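Local coordinates for protein 5'-Methylthioadenosine Nucleosidase (Arabidopsis thaliana, PDB 2QTG) that is a plant protein of the phosphorylase superfamily named as a nucleosidase, built on a mixed beta-sheet flanked by helices and binding MTH in this model, at residues 119-124 / 226-231; 128-133 / 220-225. One frame throughout, in Å; residues are numbered along the deposited sequence.

Contact 1. Residues 119-124 / 226-231; sequences GFKVKG and LVDGDK
The F120 ring meets the 226-231 turn with one face and one edge. V227 CB sits over that face, 4.2 Å from the ring centroid and 23° off the ring normal, a CH-pi contact displaced from the ring centre. V227 CG1 reaches down on the same side to within 3.8 Å of F120 CE1; with CG1 anti to the backbone N (chi1 175°), the methyl is carried past the rim there, beside CE1 and CZ. The V227 side chain also comes within about 4 Å of bound MTH, nearest atoms, so the turn borders the ligand pocket. At the edge, in the ring plane, stands D228 OD2, the carboxylate and ring planes 79° apart. Two strand ends meet here: G119 and L226 form the last parallel bridge between strands 110-119 and 217-226 of the central sheet, V227 N bonds to G119 O at 2.8 Å, and the chains then part into a 3-10 turn (121-123) and a type I turn (226-229). D228 uses both oxygens on the backbone N-H groups that open the 3-10 turn. OD1 takes K121 N at 2.7 Å and OD2 takes V122 N at 3.3 Å, each through its syn lone pair, fixing the carboxylate's rotation. K121 runs extended beyond CG, and its NZ makes a weak 3.2 Å bond to water 1, which donates to D230 OD1. M183 touches both F120 and V227.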
loop_
_atom_site.group_PDB
_atom_site.type_symbol
_atom_site.label_atom_id
_atom_site.label_comp_id
_atom_site.label_asym_id
_atom_site.label_seq_id
_atom_site.Cartn_x
_atom_site.Cartn_y
_atom_site.Cartn_z
ATOM N N GLY A 119 -9.644 17.110 9.815
ATOM C CA GLY A 119 -9.456 18.450 9.276
ATOM C C GLY A 119 -8.829 19.350 10.324
ATOM O O GLY A 119 -8.933 19.083 11.534
ATOM N N PHE A 120 -8.166 20.403 9.870
ATOM C CA PHE A 120 -7.581 21.414 10.765
ATOM C C PHE A 120 -8.483 22.630 10.781
ATOM O O PHE A 120 -8.708 23.290 9.727
ATOM C CB PHE A 120 -6.141 21.763 10.339
ATOM C CG PHE A 120 -5.184 20.642 10.603
ATOM C CD1 PHE A 120 -4.584 20.513 11.862
ATOM C CD2 PHE A 120 -4.963 19.662 9.631
ATOM C CE1 PHE A 120 -3.717 19.440 12.133
ATOM C CE2 PHE A 120 -4.123 18.556 9.900
ATOM C CZ PHE A 120 -3.499 18.460 11.159
ATOM N N LYS A 121 -9.054 22.898 11.951
ATOM C CA LYS A 121 -9.878 24.093 12.080
ATOM C C LYS A 121 -9.092 25.364 11.703
ATOM O O LYS A 121 -9.660 26.292 11.179
ATOM C CB LYS A 121 -10.578 24.210 13.440
ATOM C CG LYS A 121 -9.718 24.382 14.663
ATOM C CD LYS A 121 -10.581 24.958 15.795
ATOM C CE LYS A 121 -9.830 24.999 17.126
ATOM N NZ LYS A 121 -10.516 25.953 18.100
ATOM N N VAL A 122 -7.784 25.360 11.924
ATOM C CA VAL A 122 -6.951 26.508 11.557
ATOM C C VAL A 122 -6.718 26.654 10.043
ATOM O O VAL A 122 -6.245 27.708 9.608
ATOM C CB VAL A 122 -5.612 26.557 12.353
ATOM C CG1 VAL A 122 -5.862 26.448 13.872
ATOM C CG2 VAL A 122 -4.603 25.491 11.854
ATOM N N LYS A 123 -7.062 25.623 9.256
ATOM C CA LYS A 123 -7.050 25.687 7.788
ATOM C C LYS A 123 -8.471 25.902 7.242
ATOM O O LYS A 123 -8.707 25.840 6.025
ATOM C CB LYS A 123 -6.443 24.422 7.159
ATOM C CG LYS A 123 -4.982 24.096 7.488
ATOM C CD LYS A 123 -3.991 25.140 6.950
ATOM C CE LYS A 123 -3.951 25.173 5.449
ATOM N NZ LYS A 123 -3.122 26.358 5.013
ATOM N N GLY A 124 -9.409 26.104 8.162
ATOM C CA GLY A 124 -10.781 26.441 7.820
ATOM C C GLY A 124 -11.728 25.271 7.765
ATOM O O GLY A 124 -12.857 25.436 7.275
ATOM N N LEU A 226 -11.888 17.217 14.030
ATOM C CA LEU A 226 -10.956 18.333 13.990
ATOM C C LEU A 226 -9.708 17.885 14.720
ATOM O O LEU A 226 -9.704 17.693 15.961
ATOM C CB LEU A 226 -11.602 19.574 14.639
ATOM C CG LEU A 226 -12.794 20.262 13.946
ATOM C CD1 LEU A 226 -13.098 21.648 14.637
ATOM C CD2 LEU A 226 -12.669 20.446 12.389
ATOM N N VAL A 227 -8.657 17.641 13.940
ATOM C CA VAL A 227 -7.400 17.104 14.483
ATOM C C VAL A 227 -6.825 18.077 15.518
ATOM O O VAL A 227 -6.215 17.673 16.502
ATOM C CB VAL A 227 -6.392 16.835 13.361
ATOM C CG1 VAL A 227 -5.064 16.406 13.959
ATOM C CG2 VAL A 227 -6.932 15.748 12.389
ATOM N N ASP A 228 -7.096 19.359 15.327
ATOM C CA ASP A 228 -6.644 20.401 16.235
ATOM C C ASP A 228 -7.785 21.019 17.095
ATOM O O ASP A 228 -7.696 22.179 17.510
ATOM C CB ASP A 228 -5.876 21.482 15.450
ATOM C CG ASP A 228 -6.744 22.202 14.401
ATOM O OD1 ASP A 228 -7.919 21.809 14.163
ATOM O OD2 ASP A 228 -6.223 23.168 13.794
ATOM N N GLY A 229 -8.818 20.225 17.379
ATOM C CA GLY A 229 -9.904 20.620 18.294
ATOM C C GLY A 229 -10.116 19.595 19.402
ATOM O O GLY A 229 -9.430 18.581 19.452
ATOM N N ASP A 230 -11.058 19.846 20.307
ATOM C CA ASP A 230 -11.276 18.894 21.419
ATOM C C ASP A 230 -12.072 17.651 21.050
ATOM O O ASP A 230 -12.699 17.587 19.979
ATOM C CB ASP A 230 -11.877 19.558 22.661
ATOM C CG ASP A 230 -12.716 20.787 22.336
ATOM O OD1 ASP A 230 -12.158 21.832 21.903
ATOM O OD2 ASP A 230 -13.938 20.708 22.552
ATOM N N LYS A 231 -11.996 16.658 21.938
ATOM C CA LYS A 231 -12.814 15.445 21.890
ATOM C C LYS A 231 -14.303 15.835 21.967
ATOM O O LYS A 231 -14.699 16.637 22.827
ATOM C CB LYS A 231 -12.426 14.514 23.045
HETATM O O HOH W 1 -10.997 23.371 19.997
#

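Contact 2. Residues 128-133 / 220-225; sequences GDVFLV and LKAVTD. With MTH (2-(4-amino-pyrrolo[2,3-D]pyrimidin-7-yl)-5-methylsulfanylmethyl-tetrahydro-furan-3,4-diol), chain C; EDO (1,2-ethanediol), chain D.
V130 fits its two methyls against the neighbouring strand: CG2 lies against the small A222 methyl, 4.0 Å from CB, and CG1 against L220 CB. Further along, L220 CD2 meets L132 CD1 at 4.0 Å. These four side chains share one face of the antiparallel pair, and helix 234-259 covers V130 and L220 there. On the other face F131 leans back toward V223, CE1 meeting CG2 at 3.8 Å, while K221 O lies at the ring edge, near its plane. V133 CG2 packs on K221 CG, and there the lysine bends at chi2 (-72°), leading its amine away to a salt bridge with D200 and a hydrogen bond to N113. L198 of strand 198-200 borders F131, V133 and V223. F131 and K221 form the hydrogen-bonded pair between strands 130-138 and 217-226; F131 N to K221 O is 2.8 Å and K221 N to F131 O 2.9 Å. V223 N to D129 O and G128 N to V223 O, both 2.9 Å, carry the ladder into the preceding loop. On the edge turned away from 217-226, V130 N and O bond an ethanediol, most likely a crystallisation additive, that K171 N also holds. Past the paired part, D225 OD1 accepts a hydrogen bond from MTH N6 at 2.9 Å. Apolar strand pairing thus leads into the ligand site, where D225 supplies the acceptor for N6 alongside E202, K199 and M201, which also bond MTH.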
loop_
_atom_site.group_PDB
_atom_site.type_symbol
_atom_site.label_atom_id
_atom_site.label_comp_id
_atom_site.label_asym_id
_atom_site.label_seq_id
_atom_site.Cartn_x
_atom_site.Cartn_y
_atom_site.Cartn_z
ATOM N N GLY A 128 -18.522 18.135 9.171
ATOM C CA GLY A 128 -19.584 18.118 8.179
ATOM C C GLY A 128 -19.220 18.686 6.819
ATOM O O GLY A 128 -19.906 18.390 5.856
ATOM N N ASP A 129 -18.174 19.520 6.746
ATOM C CA ASP A 129 -17.621 19.987 5.458
ATOM C C ASP A 129 -17.211 18.812 4.530
ATOM O O ASP A 129 -16.529 17.879 4.953
ATOM C CB ASP A 129 -16.379 20.893 5.665
ATOM C CG ASP A 129 -16.702 22.285 6.230
ATOM O OD1 ASP A 129 -17.883 22.687 6.298
ATOM O OD2 ASP A 129 -15.737 22.982 6.603
ATOM N N VAL A 130 -17.604 18.875 3.270
ATOM C CA VAL A 130 -17.054 17.963 2.256
ATOM C C VAL A 130 -16.094 18.719 1.322
ATOM O O VAL A 130 -16.517 19.617 0.589
ATOM C CB VAL A 130 -18.156 17.191 1.451
ATOM C CG1 VAL A 130 -17.502 16.156 0.544
ATOM C CG2 VAL A 130 -19.167 16.514 2.424
ATOM N N PHE A 131 -14.804 18.377 1.401
ATOM C CA PHE A 131 -13.770 19.022 0.601
ATOM C C PHE A 131 -13.543 18.315 -0.741
ATOM O O PHE A 131 -13.635 17.069 -0.873
ATOM C CB PHE A 131 -12.441 19.082 1.360
ATOM C CG PHE A 131 -12.340 20.184 2.359
ATOM C CD1 PHE A 131 -13.106 20.160 3.516
ATOM C CD2 PHE A 131 -11.437 21.210 2.178
ATOM C CE1 PHE A 131 -13.002 21.136 4.432
ATOM C CE2 PHE A 131 -11.326 22.222 3.100
ATOM C CZ PHE A 131 -12.089 22.188 4.239
ATOM N N LEU A 132 -13.254 19.136 -1.738
ATOM C CA LEU A 132 -12.692 18.682 -2.970
ATOM C C LEU A 132 -11.209 18.803 -2.689
ATOM O O LEU A 132 -10.781 19.768 -2.084
ATOM C CB LEU A 132 -13.110 19.624 -4.106
ATOM C CG LEU A 132 -12.850 19.157 -5.529
ATOM C CD1 LEU A 132 -13.683 17.862 -5.843
ATOM C CD2 LEU A 132 -13.183 20.301 -6.506
ATOM N N VAL A 133 -10.406 17.844 -3.080
ATOM C CA VAL A 133 -8.993 17.923 -2.727
ATOM C C VAL A 133 -8.221 18.504 -3.901
ATOM O O VAL A 133 -8.427 18.053 -5.018
ATOM C CB VAL A 133 -8.494 16.482 -2.314
ATOM C CG1 VAL A 133 -6.986 16.338 -2.376
ATOM C CG2 VAL A 133 -9.046 16.121 -0.917
ATOM N N LEU A 220 -13.463 13.371 -2.665
ATOM C CA LEU A 220 -14.435 14.010 -1.805
ATOM C C LEU A 220 -14.178 13.566 -0.339
ATOM O O LEU A 220 -14.373 12.382 0.005
ATOM C CB LEU A 220 -15.849 13.576 -2.209
ATOM C CG LEU A 220 -16.197 13.837 -3.690
ATOM C CD1 LEU A 220 -17.573 13.216 -3.920
ATOM C CD2 LEU A 220 -16.214 15.327 -4.010
ATOM N N LYS A 221 -13.761 14.505 0.504
ATOM C CA LYS A 221 -13.340 14.175 1.881
ATOM C C LYS A 221 -14.189 14.949 2.901
ATOM O O LYS A 221 -14.151 16.201 2.965
ATOM C CB LYS A 221 -11.836 14.405 2.089
ATOM C CG LYS A 221 -10.956 13.469 1.201
ATOM C CD LYS A 221 -10.990 12.020 1.706
ATOM C CE LYS A 221 -10.502 11.034 0.613
ATOM N NZ LYS A 221 -9.914 9.785 1.265
ATOM N N ALA A 222 -14.940 14.183 3.684
ATOM C CA ALA A 222 -15.882 14.717 4.660
ATOM C C ALA A 222 -15.236 14.721 6.030
ATOM O O ALA A 222 -14.859 13.652 6.572
ATOM C CB ALA A 222 -17.204 13.878 4.674
ATOM N N VAL A 223 -15.106 15.923 6.574
ATOM C CA VAL A 223 -14.446 16.154 7.857
ATOM C C VAL A 223 -15.299 15.618 9.016
ATOM O O VAL A 223 -16.362 16.229 9.327
ATOM C CB VAL A 223 -14.140 17.650 8.037
ATOM C CG1 VAL A 223 -13.378 17.901 9.355
ATOM C CG2 VAL A 223 -13.313 18.150 6.842
ATOM N N THR A 224 -14.877 14.493 9.608
ATOM C CA THR A 224 -15.482 13.953 10.837
ATOM C C THR A 224 -14.891 14.363 12.154
ATOM O O THR A 224 -15.538 14.216 13.173
ATOM C CB THR A 224 -15.489 12.414 10.937
ATOM O OG1 THR A 224 -14.663 11.786 9.966
ATOM C CG2 THR A 224 -16.839 11.858 10.834
ATOM N N ASP A 225 -13.630 14.743 12.155
ATOM C CA ASP A 225 -13.041 15.246 13.374
ATOM C C ASP A 225 -12.041 16.326 13.055
ATOM O O ASP A 225 -11.478 16.360 11.959
ATOM C CB ASP A 225 -12.438 14.141 14.239
ATOM C CG ASP A 225 -11.117 13.704 13.764
ATOM O OD1 ASP A 225 -11.067 13.099 12.672
ATOM O OD2 ASP A 225 -10.144 13.954 14.502
HETATM C CS MTH C . -10.989 3.384 11.029
HETATM S "S5'" MTH C . -9.490 4.263 10.575
HETATM C "C5'" MTH C . -10.293 5.736 10.007
HETATM C "C4'" MTH C . -10.819 5.722 8.564
HETATM O "O4'" MTH C . -11.502 6.978 8.333
HETATM C "C2'" MTH C . -9.324 7.077 7.290
HETATM O "O2'" MTH C . -8.958 7.469 5.945
HETATM C "C3'" MTH C . -9.746 5.626 7.476
HETATM O "O3'" MTH C . -10.360 5.029 6.320
HETATM C "C1'" MTH C . -10.552 7.910 7.728
HETATM N N9 MTH C . -10.186 8.903 8.718
HETATM C C8 MTH C . -10.998 9.518 9.512
HETATM C C7 MTH C . -10.472 10.474 10.140
HETATM C C5 MTH C . -9.186 10.351 10.235
HETATM C C6 MTH C . -8.202 11.017 10.911
HETATM N N6 MTH C . -8.487 11.957 11.855
HETATM N N1 MTH C . -6.936 10.617 10.586
HETATM C C2 MTH C . -6.687 9.655 9.633
HETATM N N3 MTH C . -7.684 9.001 8.960
HETATM C C4 MTH C . -8.955 9.373 9.244
HETATM C C1 EDO D . -18.479 22.567 1.437
HETATM O O1 EDO D . -17.104 22.202 1.430
HETATM C C2 EDO D . -19.166 22.067 2.694
HETATM O O2 EDO D . -19.750 20.796 2.467
#

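How the contacts relate
From the N terminus, strand 110-119 runs out into the 119-124 turn, and a short loop leads to 128-133 at the start of strand 130-138. The chain then passes through strands 172-177 and 198-200 and several helices before strand 217-226 brings it back. Its 220-225 part closes contact 2, and the next residues, 226-231, close contact 1, whose longer loop therefore encloses that of contact 2. Strand 217-226 is the shared element: it lies between 110-119, parallel to it, and 130-138, antiparallel to it. The contacts, with centres 12 Å apart, touch where G119 N probably bonds to D225 O at 2.9 Å. Beyond 231 the chain enters helix 234-259.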